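Local atomic coordinates of RagB/SusD family nutrient uptake outer membrane protein (Bacteroides thetaiotaomicron, PDB entry 7KV2), a protein that probably binds beta-glucan at the outer surface of the gut bacterium as a SusD-family lipoprotein of a nutrient-uptake system. Residues A[81-86]-A[367-372]; A[98-103]-A[483-488]; A[121-126]-A[149-154]. All coordinates share one frame; numbering follows the deposited sequence.

Contact 1: residues A[81-86]-A[367-372]; sequences LWVGGD and RYQDTG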
ATOM      1  N   LEU A  81       8.947   8.927   7.140  1.00 17.49           N
ATOM      2  CA  LEU A  81       9.696   7.839   7.798  1.00 17.13           C
ATOM      3  C   LEU A  81      11.163   7.996   7.465  1.00 18.13           C
ATOM      4  O   LEU A  81      11.481   8.582   6.369  1.00 19.25           O
ATOM      5  CB  LEU A  81       9.211   6.480   7.273  1.00 18.07           C
ATOM      6  CG  LEU A  81       7.711   6.225   7.276  1.00 19.53           C
ATOM      7  CD1 LEU A  81       7.423   4.852   6.669  1.00 21.39           C
ATOM      8  CD2 LEU A  81       7.146   6.280   8.695  1.00 19.67           C
ATOM      9  N   TRP A  82      12.012   7.383   8.257  1.00 16.84           N
ATOM     10  CA  TRP A  82      13.399   7.086   7.843  1.00 18.28           C
ATOM     11  C   TRP A  82      13.451   5.648   7.288  1.00 19.40           C
ATOM     12  O   TRP A  82      12.372   5.006   7.054  1.00 19.66           O
ATOM     13  CB  TRP A  82      14.360   7.330   9.013  1.00 16.37           C
ATOM     14  CG  TRP A  82      14.393   8.756   9.475  1.00 17.40           C
ATOM     15  CD1 TRP A  82      14.154   9.188  10.752  1.00 18.75           C
ATOM     16  CD2 TRP A  82      14.696   9.939   8.705  1.00 18.74           C
ATOM     17  NE1 TRP A  82      14.275  10.548  10.835  1.00 18.42           N
ATOM     18  CE2 TRP A  82      14.654  11.029   9.600  1.00 18.49           C
ATOM     19  CE3 TRP A  82      15.094  10.178   7.378  1.00 18.58           C
ATOM     20  CZ2 TRP A  82      14.893  12.347   9.183  1.00 18.26           C
ATOM     21  CZ3 TRP A  82      15.374  11.476   6.976  1.00 18.35           C
ATOM     22  CH2 TRP A  82      15.225  12.551   7.859  1.00 19.25           C
ATOM     23  N   VAL A  83      14.654   5.141   7.024  1.00 19.39           N
ATOM     24  CA  VAL A  83      14.820   3.792   6.425  1.00 17.56           C
ATOM     25  C   VAL A  83      15.253   2.818   7.511  1.00 18.39           C
ATOM     26  O   VAL A  83      14.667   1.723   7.597  1.00 17.77           O
ATOM     27  CB  VAL A  83      15.781   3.838   5.223  1.00 19.18           C
ATOM     28  CG1 VAL A  83      15.935   2.453   4.634  1.00 19.34           C
ATOM     29  CG2 VAL A  83      15.304   4.831   4.170  1.00 19.32           C
ATOM     30  N   GLY A  84      16.221   3.201   8.331  1.00 15.73           N
ATOM     31  CA  GLY A  84      16.649   2.437   9.508  1.00 17.91           C
ATOM     32  C   GLY A  84      17.488   1.207   9.155  1.00 20.27           C
ATOM     33  O   GLY A  84      18.184   1.230   8.132  1.00 20.31           O
ATOM     34  N   GLY A  85      17.379   0.158   9.979  1.00 18.26           N
ATOM     35  CA  GLY A  85      18.259  -1.021   9.920  1.00 20.31           C
ATOM     36  C   GLY A  85      19.578  -0.742  10.604  1.00 18.48           C
ATOM     37  O   GLY A  85      19.704   0.307  11.313  1.00 20.69           O
ATOM     38  N   ASP A  86      20.526  -1.655  10.464  1.00 20.18           N
ATOM     39  CA  ASP A  86      21.841  -1.547  11.136  1.00 20.58           C
ATOM     40  C   ASP A  86      22.540  -0.276  10.654  1.00 19.52           C
ATOM     41  O   ASP A  86      23.237   0.321  11.457  1.00 19.34           O
ATOM     42  CB  ASP A  86      22.714  -2.769  10.863  1.00 23.34           C
ATOM     43  CG  ASP A  86      23.889  -2.902  11.809  1.00 26.99           C
ATOM     44  OD1 ASP A  86      23.659  -2.747  13.025  1.00 30.92           O
ATOM     45  OD2 ASP A  86      25.021  -3.187  11.316  1.00 27.93           O
ATOM     46  N   ARG A 367      18.826   1.725  16.374  1.00 16.51           N
ATOM     47  CA  ARG A 367      19.581   1.425  15.137  1.00 20.98           C
ATOM     48  C   ARG A 367      19.732   2.712  14.331  1.00 20.29           C
ATOM     49  O   ARG A 367      19.523   3.790  14.870  1.00 18.91           O
ATOM     50  CB  ARG A 367      18.886   0.287  14.402  1.00 22.70           C
ATOM     51  CG  ARG A 367      19.109  -1.057  15.053  1.00 23.56           C
ATOM     52  CD  ARG A 367      18.674  -2.184  14.125  1.00 22.98           C
ATOM     53  NE  ARG A 367      19.742  -3.132  13.941  1.00 20.82           N
ATOM     54  CZ  ARG A 367      19.698  -4.147  13.118  1.00 22.94           C
ATOM     55  NH1 ARG A 367      18.613  -4.352  12.394  1.00 20.59           N
ATOM     56  NH2 ARG A 367      20.728  -4.974  13.042  1.00 22.55           N
ATOM     57  N   TYR A 368      20.112   2.597  13.070  1.00 19.49           N
ATOM     58  CA  TYR A 368      20.382   3.759  12.220  1.00 19.90           C
ATOM     59  C   TYR A 368      19.105   4.589  12.097  1.00 20.10           C
ATOM     60  O   TYR A 368      18.009   4.022  11.921  1.00 17.95           O
ATOM     61  CB  TYR A 368      20.919   3.231  10.899  1.00 21.32           C
ATOM     62  CG  TYR A 368      21.272   4.295   9.912  1.00 21.46           C
ATOM     63  CD1 TYR A 368      22.049   5.389  10.277  1.00 24.08           C
ATOM     64  CD2 TYR A 368      20.785   4.234   8.622  1.00 22.11           C
ATOM     65  CE1 TYR A 368      22.341   6.387   9.348  1.00 23.73           C
ATOM     66  CE2 TYR A 368      21.092   5.206   7.691  1.00 24.88           C
ATOM     67  CZ  TYR A 368      21.869   6.289   8.061  1.00 23.95           C
ATOM     68  OH  TYR A 368      22.114   7.245   7.127  1.00 25.43           O
ATOM     69  N   GLN A 369      19.226   5.906  12.213  1.00 19.04           N
ATOM     70  CA  GLN A 369      18.103   6.861  12.046  1.00 19.37           C
ATOM     71  C   GLN A 369      17.037   6.674  13.132  1.00 18.40           C
ATOM     72  O   GLN A 369      15.959   7.245  12.977  1.00 18.60           O
ATOM     73  CB  GLN A 369      17.541   6.783  10.622  1.00 19.55           C
ATOM     74  CG  GLN A 369      18.622   6.997   9.570  1.00 20.01           C
ATOM     75  CD  GLN A 369      18.132   6.772   8.151  1.00 22.19           C
ATOM     76  OE1 GLN A 369      17.352   5.838   7.876  1.00 18.67           O
ATOM     77  NE2 GLN A 369      18.661   7.560   7.218  1.00 19.75           N
ATOM     78  N   ASP A 370      17.400   6.152  14.293  1.00 17.34           N
ATOM     79  CA  ASP A 370      16.465   5.995  15.435  1.00 17.43           C
ATOM     80  C   ASP A 370      15.913   7.360  15.837  1.00 19.01           C
ATOM     81  O   ASP A 370      16.686   8.342  15.883  1.00 18.84           O
ATOM     82  CB  ASP A 370      17.135   5.395  16.672  1.00 17.86           C
ATOM     83  CG  ASP A 370      16.150   5.219  17.828  1.00 19.12           C
ATOM     84  OD1 ASP A 370      15.324   4.280  17.755  1.00 17.06           O
ATOM     85  OD2 ASP A 370      16.208   6.023  18.787  1.00 20.76           O
ATOM     86  N   THR A 371      14.611   7.443  16.089  1.00 16.70           N
ATOM     87  CA  THR A 371      13.977   8.686  16.589  1.00 17.71           C
ATOM     88  C   THR A 371      13.305   8.441  17.938  1.00 17.49           C
ATOM     89  O   THR A 371      12.821   9.444  18.528  1.00 19.88           O
ATOM     90  CB  THR A 371      12.918   9.187  15.607  1.00 17.39           C
ATOM     91  OG1 THR A 371      11.946   8.139  15.514  1.00 17.02           O
ATOM     92  CG2 THR A 371      13.516   9.512  14.260  1.00 18.41           C
ATOM     93  N   GLY A 372      13.169   7.186  18.375  1.00 17.31           N
ATOM     94  CA  GLY A 372      12.290   6.860  19.523  1.00 18.04           C
ATOM     95  C   GLY A 372      10.845   6.582  19.106  1.00 17.53           C
ATOM     96  O   GLY A 372      10.071   6.051  19.944  1.00 16.54           O
TER
HETATM   97  O   HOH W   1      22.096  -2.946  15.361  1.00 40.29           O
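Gln-369 and Trp-82 form the tight half of this contact. The amide oxygen OE1 of Gln-369 is gripped by two successive backbone N-H groups: Val-83 N at 2.9 Å, tilted out of the carbonyl plane, and Gly-84 N, which lies in that plane and makes a nearly straight bond (171°). Because the Gln-369 chain is extended beyond CG (chi2 174°), its amide reaches the loop while its CB packs 3.6 Å from Trp-82 CB. Thr-371 adds its methyl CG2 at the indole edge, 3.6 Å from Trp-82 CD1. Arg-367 to Asp-370 form a type II beta turn in the loop leading into strand 373-375; it meets the loop before helix 92-98, joining N- and C-terminal parts of the SusD-family fold. At the first corner Tyr-368 N donates to Gly-85 O (2.9 Å), and Gly-84 CA makes a CA-H...O contact with Tyr-368 O. Toward solvent the grip weakens. The Arg-367 guanidinium lies with one face over the backbone N of exposed Asp-86; its NH2 makes a long salt bridge to Asp-86 OD1, at 3.7 Å, and also hydrogen-bonds a bound buffer molecule. A water bridges Arg-367 NE to that same carboxylate oxygen, while NH1 is held by the carbonyl of Trp-319.

Contact 2: residues A[98-103]-A[483-488]; sequences MNFEAI and GYRTNS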
ATOM      1  N   MET A  98      15.574   5.964  -1.252  1.00 19.92           N
ATOM      2  CA  MET A  98      15.158   7.064  -0.361  1.00 19.89           C
ATOM      3  C   MET A  98      15.939   8.337  -0.731  1.00 20.33           C
ATOM      4  O   MET A  98      15.346   9.421  -0.705  1.00 21.33           O
ATOM      5  CB  MET A  98      15.395   6.674   1.102  1.00 19.06           C
ATOM      6  CG  MET A  98      15.202   7.807   2.068  1.00 20.78           C
ATOM      7  SD  MET A  98      16.718   8.744   2.388  1.00 24.20           S
ATOM      8  CE  MET A  98      16.414   9.499   3.981  1.00 26.80           C
ATOM      9  N   ASN A  99      17.219   8.187  -1.055  1.00 21.03           N
ATOM     10  CA  ASN A  99      18.114   9.323  -1.391  1.00 21.12           C
ATOM     11  C   ASN A  99      18.184   9.555  -2.911  1.00 22.86           C
ATOM     12  O   ASN A  99      19.116  10.251  -3.349  1.00 22.70           O
ATOM     13  CB  ASN A  99      19.485   9.081  -0.751  1.00 24.10           C
ATOM     14  CG  ASN A  99      20.301  10.346  -0.661  1.00 24.51           C
ATOM     15  OD1 ASN A  99      19.733  11.426  -0.511  1.00 24.00           O
ATOM     16  ND2 ASN A  99      21.619  10.207  -0.787  1.00 26.12           N
ATOM     17  N   PHE A 100      17.241   9.029  -3.685  1.00 21.59           N
ATOM     18  CA  PHE A 100      17.088   9.252  -5.153  1.00 25.11           C
ATOM     19  C   PHE A 100      18.406   8.907  -5.884  1.00 26.18           C
ATOM     20  O   PHE A 100      18.730   9.622  -6.854  1.00 27.53           O
ATOM     21  CB  PHE A 100      16.632  10.694  -5.425  1.00 23.99           C
ATOM     22  CG  PHE A 100      15.484  11.121  -4.547  1.00 25.79           C
ATOM     23  CD1 PHE A 100      14.369  10.299  -4.413  1.00 27.77           C
ATOM     24  CD2 PHE A 100      15.527  12.292  -3.817  1.00 27.12           C
ATOM     25  CE1 PHE A 100      13.328  10.650  -3.566  1.00 26.06           C
ATOM     26  CE2 PHE A 100      14.484  12.645  -2.969  1.00 27.39           C
ATOM     27  CZ  PHE A 100      13.391  11.821  -2.841  1.00 27.46           C
ATOM     28  N   GLU A 101      19.092   7.848  -5.464  1.00 22.68           N
ATOM     29  CA  GLU A 101      20.381   7.374  -6.055  1.00 25.68           C
ATOM     30  C   GLU A 101      20.324   5.849  -6.288  1.00 24.92           C
ATOM     31  O   GLU A 101      21.362   5.160  -6.178  1.00 23.49           O
ATOM     32  CB  GLU A 101      21.521   7.852  -5.150  1.00 25.36           C
ATOM     33  CG  GLU A 101      21.539   7.272  -3.751  1.00 27.89           C
ATOM     34  CD  GLU A 101      22.786   7.605  -2.953  1.00 33.26           C
ATOM     35  OE1 GLU A 101      23.874   7.593  -3.567  1.00 36.73           O
ATOM     36  OE2 GLU A 101      22.695   7.827  -1.728  1.00 30.94           O
ATOM     37  N   ALA A 102      19.130   5.296  -6.512  1.00 23.46           N
ATOM     38  CA  ALA A 102      18.955   3.884  -6.904  1.00 22.59           C
ATOM     39  C   ALA A 102      19.818   3.636  -8.151  1.00 26.52           C
ATOM     40  O   ALA A 102      19.864   4.537  -8.989  1.00 25.03           O
ATOM     41  CB  ALA A 102      17.515   3.623  -7.229  1.00 23.86           C
ATOM     42  N   ILE A 103      20.463   2.480  -8.217  1.00 27.24           N
ATOM     43  CA  ILE A 103      21.206   1.991  -9.411  1.00 29.16           C
ATOM     44  C   ILE A 103      20.691   0.610  -9.786  1.00 32.14           C
ATOM     45  O   ILE A 103      20.351  -0.216  -8.913  1.00 26.97           O
ATOM     46  CB  ILE A 103      22.724   2.016  -9.138  1.00 28.36           C
ATOM     47  CG1 ILE A 103      23.096   1.130  -7.942  1.00 31.18           C
ATOM     48  CG2 ILE A 103      23.138   3.464  -8.960  1.00 29.24           C
ATOM     49  CD1 ILE A 103      24.573   0.799  -7.772  1.00 32.56           C
ATOM     50  N   GLY A 483      21.580  15.028   7.417  1.00 20.87           N
ATOM     51  CA  GLY A 483      22.504  14.448   6.430  1.00 22.94           C
ATOM     52  C   GLY A 483      22.067  13.081   5.932  1.00 25.75           C
ATOM     53  O   GLY A 483      22.924  12.347   5.433  1.00 26.16           O
ATOM     54  N   TYR A 484      20.789  12.719   6.088  1.00 25.10           N
ATOM     55  CA  TYR A 484      20.248  11.412   5.642  1.00 24.15           C
ATOM     56  C   TYR A 484      19.914  11.521   4.168  1.00 23.65           C
ATOM     57  O   TYR A 484      20.585  10.875   3.378  1.00 25.70           O
ATOM     58  CB  TYR A 484      19.050  11.017   6.500  1.00 22.45           C
ATOM     59  CG  TYR A 484      19.343  10.768   7.953  1.00 22.08           C
ATOM     60  CD1 TYR A 484      20.585  10.350   8.409  1.00 24.62           C
ATOM     61  CD2 TYR A 484      18.314  10.889   8.888  1.00 22.60           C
ATOM     62  CE1 TYR A 484      20.813  10.135   9.759  1.00 23.37           C
ATOM     63  CE2 TYR A 484      18.529  10.657  10.225  1.00 21.48           C
ATOM     64  CZ  TYR A 484      19.779  10.271  10.659  1.00 23.45           C
ATOM     65  OH  TYR A 484      19.923  10.022  11.988  1.00 25.31           O
ATOM     66  N   ARG A 485      18.917  12.323   3.799  1.00 22.08           N
ATOM     67  CA  ARG A 485      18.693  12.642   2.383  1.00 23.20           C
ATOM     68  C   ARG A 485      19.658  13.788   2.012  1.00 24.30           C
ATOM     69  O   ARG A 485      19.625  14.845   2.695  1.00 24.14           O
ATOM     70  CB  ARG A 485      17.241  13.023   2.159  1.00 23.86           C
ATOM     71  CG  ARG A 485      16.939  13.403   0.723  1.00 22.92           C
ATOM     72  CD  ARG A 485      15.453  13.538   0.459  1.00 22.10           C
ATOM     73  NE  ARG A 485      14.837  12.203   0.398  1.00 21.39           N
ATOM     74  CZ  ARG A 485      13.638  11.890   0.898  1.00 21.88           C
ATOM     75  NH1 ARG A 485      12.945  12.780   1.573  1.00 19.27           N
ATOM     76  NH2 ARG A 485      13.171  10.653   0.781  1.00 22.47           N
ATOM     77  N   THR A 486      20.494  13.565   0.998  1.00 26.31           N
ATOM     78  CA  THR A 486      21.532  14.527   0.548  1.00 29.85           C
ATOM     79  C   THR A 486      21.230  14.998  -0.869  1.00 30.25           C
ATOM     80  O   THR A 486      21.926  15.924  -1.320  1.00 27.92           O
ATOM     81  CB  THR A 486      22.939  13.925   0.630  1.00 28.04           C
ATOM     82  OG1 THR A 486      22.998  12.805  -0.244  1.00 28.09           O
ATOM     83  CG2 THR A 486      23.347  13.548   2.033  1.00 29.84           C
ATOM     84  N   ASN A 487      20.240  14.394  -1.538  1.00 28.84           N
ATOM     85  CA  ASN A 487      19.802  14.776  -2.902  1.00 29.54           C
ATOM     86  C   ASN A 487      18.422  15.402  -2.851  1.00 30.84           C
ATOM     87  O   ASN A 487      17.682  15.171  -1.885  1.00 30.19           O
ATOM     88  CB  ASN A 487      19.865  13.589  -3.870  1.00 32.52           C
ATOM     89  CG  ASN A 487      21.280  13.092  -4.037  1.00 32.72           C
ATOM     90  OD1 ASN A 487      22.182  13.888  -4.272  1.00 32.25           O
ATOM     91  ND2 ASN A 487      21.508  11.805  -3.852  1.00 25.15           N
ATOM     92  N   SER A 488      18.096  16.204  -3.862  1.00 30.24           N
ATOM     93  CA  SER A 488      16.737  16.733  -4.100  1.00 31.28           C
ATOM     94  C   SER A 488      16.034  15.865  -5.130  1.00 30.38           C
ATOM     95  O   SER A 488      16.681  15.450  -6.089  1.00 33.47           O
ATOM     96  CB  SER A 488      16.755  18.161  -4.538  1.00 35.26           C
ATOM     97  OG  SER A 488      17.097  18.984  -3.453  1.00 39.27           O
TER
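Polar side chains of Asn-99, Arg-485 and Asn-487 fasten two loops together here, joining the C-terminal end of helix 92-98 to the loop between helices 473-476 and 500-505. Arg-485 approaches Met-98 O side-on with both NE and NH2, the latter at 2.9 Å, and the oxygen lies in the guanidinium plane. A bend at chi3 (-74°) turns the guanidinium nearly parallel to the Phe-100 ring, their planes 14° apart, with Phe-100 CZ over one guanidinium face, 3.7 Å from Arg-485 CZ. Phe-100, at positive phi, is the C-prime residue of a Schellman motif ending the helix, so Arg-485 and Asn-487 bind carbonyls at the helix's C-terminal end, where a positive group would probably be favoured by the helix dipole. Asn-487 ND2 gives a nearly straight bond (171°) to Asn-99 O, 2.9 Å away. The Asn-99 amide is used from both ends. Its OD1 accepts from Thr-486 N at 2.7 Å and from Asn-487 N, the two donors arriving from opposite faces of the carbonyl plane. Its ND2 donates to Thr-486 OG1 at 3.0 Å and to Glu-101 OE2. An alanine here would probably leave the N-H groups of Thr-486 and Asn-487 without their shared acceptor and set the Glu-101 carboxylate free to turn. Beside this polar patch, Met-98 CE rests 3.9 Å from Tyr-484 CB, and Asp-480 accepts from the backbone N of both Tyr-484 and Arg-485.

Contact 3: residues A[121-126]-A[149-154]; sequences RCNDVI and ALRVFY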
ATOM      1  N   ARG A 121      -0.746 -15.047 -13.703  1.00 28.12           N
ATOM      2  CA  ARG A 121      -1.861 -15.868 -13.170  1.00 28.71           C
ATOM      3  C   ARG A 121      -3.201 -15.342 -13.682  1.00 25.02           C
ATOM      4  O   ARG A 121      -4.075 -16.189 -13.937  1.00 28.70           O
ATOM      5  CB  ARG A 121      -1.790 -15.951 -11.642  1.00 28.85           C
ATOM      6  CG  ARG A 121      -0.556 -16.691 -11.177  1.00 30.16           C
ATOM      7  CD  ARG A 121      -0.585 -16.862  -9.691  1.00 31.31           C
ATOM      8  NE  ARG A 121       0.529 -17.659  -9.249  1.00 28.66           N
ATOM      9  CZ  ARG A 121       0.553 -18.325  -8.129  1.00 27.06           C
ATOM     10  NH1 ARG A 121      -0.483 -18.281  -7.298  1.00 28.34           N
ATOM     11  NH2 ARG A 121       1.611 -19.055  -7.840  1.00 29.24           N
ATOM     12  N   CYS A 122      -3.361 -14.024 -13.828  1.00 23.04           N
ATOM     13  CA  CYS A 122      -4.572 -13.368 -14.388  1.00 24.50           C
ATOM     14  C   CYS A 122      -4.759 -13.820 -15.856  1.00 28.91           C
ATOM     15  O   CYS A 122      -5.890 -14.192 -16.233  1.00 28.75           O
ATOM     16  CB  CYS A 122      -4.504 -11.847 -14.254  1.00 24.37           C
ATOM     17  SG  CYS A 122      -4.644 -11.326 -12.501  1.00 24.08           S
ATOM     18  N   ASN A 123      -3.691 -13.743 -16.644  1.00 28.40           N
ATOM     19  CA  ASN A 123      -3.680 -14.145 -18.081  1.00 31.64           C
ATOM     20  C   ASN A 123      -4.066 -15.629 -18.211  1.00 30.88           C
ATOM     21  O   ASN A 123      -4.837 -15.962 -19.159  1.00 30.98           O
ATOM     22  CB  ASN A 123      -2.320 -13.793 -18.694  1.00 31.58           C
ATOM     23  CG  ASN A 123      -2.155 -12.303 -18.900  1.00 30.73           C
ATOM     24  OD1 ASN A 123      -3.137 -11.546 -18.852  1.00 29.76           O
ATOM     25  ND2 ASN A 123      -0.933 -11.899 -19.213  1.00 32.59           N
ATOM     26  N   ASP A 124      -3.562 -16.493 -17.327  1.00 30.34           N
ATOM     27  CA  ASP A 124      -3.869 -17.953 -17.300  1.00 31.45           C
ATOM     28  C   ASP A 124      -5.381 -18.154 -17.233  1.00 35.16           C
ATOM     29  O   ASP A 124      -5.904 -18.973 -18.009  1.00 34.02           O
ATOM     30  CB  ASP A 124      -3.273 -18.698 -16.106  1.00 31.97           C
ATOM     31  CG  ASP A 124      -1.774 -18.925 -16.154  1.00 34.67           C
ATOM     32  OD1 ASP A 124      -1.188 -18.838 -17.241  1.00 32.84           O
ATOM     33  OD2 ASP A 124      -1.212 -19.207 -15.092  1.00 39.27           O
ATOM     34  N   VAL A 125      -6.069 -17.429 -16.348  1.00 32.07           N
ATOM     35  CA  VAL A 125      -7.546 -17.564 -16.194  1.00 30.34           C
ATOM     36  C   VAL A 125      -8.262 -17.161 -17.489  1.00 34.49           C
ATOM     37  O   VAL A 125      -9.245 -17.860 -17.857  1.00 34.72           O
ATOM     38  CB  VAL A 125      -8.063 -16.799 -14.962  1.00 30.32           C
ATOM     39  CG1 VAL A 125      -9.570 -16.641 -14.986  1.00 30.16           C
ATOM     40  CG2 VAL A 125      -7.613 -17.503 -13.685  1.00 29.78           C
ATOM     41  N   ILE A 126      -7.852 -16.074 -18.142  1.00 33.44           N
ATOM     42  CA  ILE A 126      -8.500 -15.632 -19.408  1.00 36.96           C
ATOM     43  C   ILE A 126      -8.291 -16.731 -20.467  1.00 39.18           C
ATOM     44  O   ILE A 126      -9.231 -16.992 -21.254  1.00 40.26           O
ATOM     45  CB  ILE A 126      -7.950 -14.276 -19.886  1.00 36.43           C
ATOM     46  CG1 ILE A 126      -8.207 -13.169 -18.859  1.00 34.91           C
ATOM     47  CG2 ILE A 126      -8.509 -13.906 -21.261  1.00 35.27           C
ATOM     48  CD1 ILE A 126      -9.659 -13.045 -18.414  1.00 34.49           C
ATOM     49  N   ALA A 149      -9.361  -6.968 -13.160  1.00 24.78           N
ATOM     50  CA  ALA A 149      -9.167  -5.933 -12.128  1.00 22.92           C
ATOM     51  C   ALA A 149      -7.866  -6.218 -11.383  1.00 21.46           C
ATOM     52  O   ALA A 149      -7.091  -5.269 -11.196  1.00 20.90           O
ATOM     53  CB  ALA A 149     -10.350  -5.897 -11.183  1.00 24.59           C
ATOM     54  N   LEU A 150      -7.619  -7.467 -10.986  1.00 22.15           N
ATOM     55  CA  LEU A 150      -6.324  -7.862 -10.364  1.00 20.94           C
ATOM     56  C   LEU A 150      -5.187  -7.547 -11.324  1.00 23.87           C
ATOM     57  O   LEU A 150      -4.119  -7.101 -10.880  1.00 20.56           O
ATOM     58  CB  LEU A 150      -6.326  -9.333  -9.978  1.00 21.07           C
ATOM     59  CG  LEU A 150      -7.157  -9.695  -8.739  1.00 22.42           C
ATOM     60  CD1 LEU A 150      -7.262 -11.208  -8.633  1.00 22.94           C
ATOM     61  CD2 LEU A 150      -6.548  -9.131  -7.451  1.00 22.41           C
ATOM     62  N   ARG A 151      -5.390  -7.768 -12.623  1.00 22.75           N
ATOM     63  CA  ARG A 151      -4.273  -7.555 -13.563  1.00 21.77           C
ATOM     64  C   ARG A 151      -3.880  -6.079 -13.566  1.00 20.11           C
ATOM     65  O   ARG A 151      -2.697  -5.812 -13.574  1.00 21.60           O
ATOM     66  CB  ARG A 151      -4.648  -8.018 -14.975  1.00 25.07           C
ATOM     67  CG  ARG A 151      -3.471  -8.003 -15.932  1.00 25.70           C
ATOM     68  CD  ARG A 151      -3.760  -8.856 -17.180  1.00 28.95           C
ATOM     69  NE  ARG A 151      -4.833  -8.263 -17.957  1.00 31.61           N
ATOM     70  CZ  ARG A 151      -5.579  -8.914 -18.866  1.00 35.72           C
ATOM     71  NH1 ARG A 151      -5.381 -10.194 -19.110  1.00 34.99           N
ATOM     72  NH2 ARG A 151      -6.531  -8.276 -19.507  1.00 38.81           N
ATOM     73  N   VAL A 152      -4.840  -5.161 -13.554  1.00 21.21           N
ATOM     74  CA  VAL A 152      -4.594  -3.693 -13.507  1.00 21.60           C
ATOM     75  C   VAL A 152      -3.915  -3.365 -12.169  1.00 21.15           C
ATOM     76  O   VAL A 152      -2.986  -2.526 -12.171  1.00 23.87           O
ATOM     77  CB  VAL A 152      -5.883  -2.891 -13.735  1.00 23.22           C
ATOM     78  CG1 VAL A 152      -5.647  -1.389 -13.609  1.00 24.82           C
ATOM     79  CG2 VAL A 152      -6.500  -3.194 -15.107  1.00 25.28           C
ATOM     80  N   PHE A 153      -4.350  -4.023 -11.094  1.00 19.57           N
ATOM     81  CA  PHE A 153      -3.786  -3.813  -9.716  1.00 20.23           C
ATOM     82  C   PHE A 153      -2.285  -4.179  -9.739  1.00 21.24           C
ATOM     83  O   PHE A 153      -1.420  -3.396  -9.307  1.00 22.70           O
ATOM     84  CB  PHE A 153      -4.607  -4.578  -8.667  1.00 19.20           C
ATOM     85  CG  PHE A 153      -4.262  -4.200  -7.238  1.00 19.50           C
ATOM     86  CD1 PHE A 153      -3.143  -4.705  -6.606  1.00 17.94           C
ATOM     87  CD2 PHE A 153      -4.965  -3.179  -6.598  1.00 22.46           C
ATOM     88  CE1 PHE A 153      -2.798  -4.304  -5.321  1.00 18.88           C
ATOM     89  CE2 PHE A 153      -4.601  -2.757  -5.332  1.00 21.35           C
ATOM     90  CZ  PHE A 153      -3.526  -3.335  -4.691  1.00 20.50           C
ATOM     91  N   TYR A 154      -1.918  -5.287 -10.372  1.00 21.01           N
ATOM     92  CA  TYR A 154      -0.506  -5.715 -10.435  1.00 20.88           C
ATOM     93  C   TYR A 154       0.291  -4.793 -11.382  1.00 23.03           C
ATOM     94  O   TYR A 154       1.467  -4.471 -11.063  1.00 22.21           O
ATOM     95  CB  TYR A 154      -0.439  -7.186 -10.829  1.00 20.81           C
ATOM     96  CG  TYR A 154      -1.022  -8.173  -9.860  1.00 21.53           C
ATOM     97  CD1 TYR A 154      -0.517  -8.276  -8.564  1.00 19.45           C
ATOM     98  CD2 TYR A 154      -1.979  -9.089 -10.254  1.00 19.69           C
ATOM     99  CE1 TYR A 154      -0.976  -9.246  -7.695  1.00 20.59           C
ATOM    100  CE2 TYR A 154      -2.476 -10.036  -9.375  1.00 18.99           C
ATOM    101  CZ  TYR A 154      -1.978 -10.115  -8.084  1.00 19.71           C
ATOM    102  OH  TYR A 154      -2.408 -11.072  -7.199  1.00 20.03           O
TER
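Cys-122 and Arg-151 mark the closest backbone approach of two antiparallel helix segments, their axes 9.6 Å apart and crossing at -157°. The Cys-122 side chain points into the interface, where SG packs 3.6 Å from Leu-150 CB and meets the edge of the Tyr-154 ring, 4.0 Å from CE2. This sulfur-aromatic contact is edge-on, SG lying close to the ring plane. Alongside, Cys-122 CB touches Arg-151 CB at 3.9 Å. From there the Arg-151 chain, with CG anti to the backbone N (chi1 -172°), runs across the interface and bends at chi3, bringing NH1 to Asn-123 OD1 at 2.6 Å. The donor lies nearly in line with the Asn-123 carbonyl, though the bond is bent at the hydrogen (142°), and the amide and guanidinium planes are turned well away from each other. Helices 110-130 and 137-162 form a helical hairpin in the N-terminal part of the protein, consistent with the tetratricopeptide-like helix pairs of the SusD family. Helix 43-53 packs against Cys-122, and its Ala-53 carbonyl accepts from Tyr-154 OH. The chemistry thus divides the interface: the small Cys-122 side chain fills its apolar side, with SG against Leu-150 and the edge of Tyr-154, while one charged-to-neutral hydrogen bond links the two segments beside it.

Contacts 1 and 2 are neighbours, with centres 15 Å apart, and both join N-terminal to C-terminal parts of the chain; their segments alternate along the sequence. They touch directly: Val-83 CG2 meets Met-98 CB at 3.6 Å, and Tyr-484 packs against both Trp-82, in an edge-to-face ring contact, and Gln-369, whose NE2 lies 3.4 Å from Tyr-484 CG. Contact 3, joining helices adjacent in sequence, stands apart, its centre about 37 Å from that of contact 1 and about 34 Å from that of contact 2. The sodium site, formed by Ile-248, Ser-250, Tyr-253 and Tyr-405, uses no residue of the three contacts. Arg-367 hydrogen-bonds a buffer molecule, probably from the crystallisation liquor; whether glycan binds there is not established.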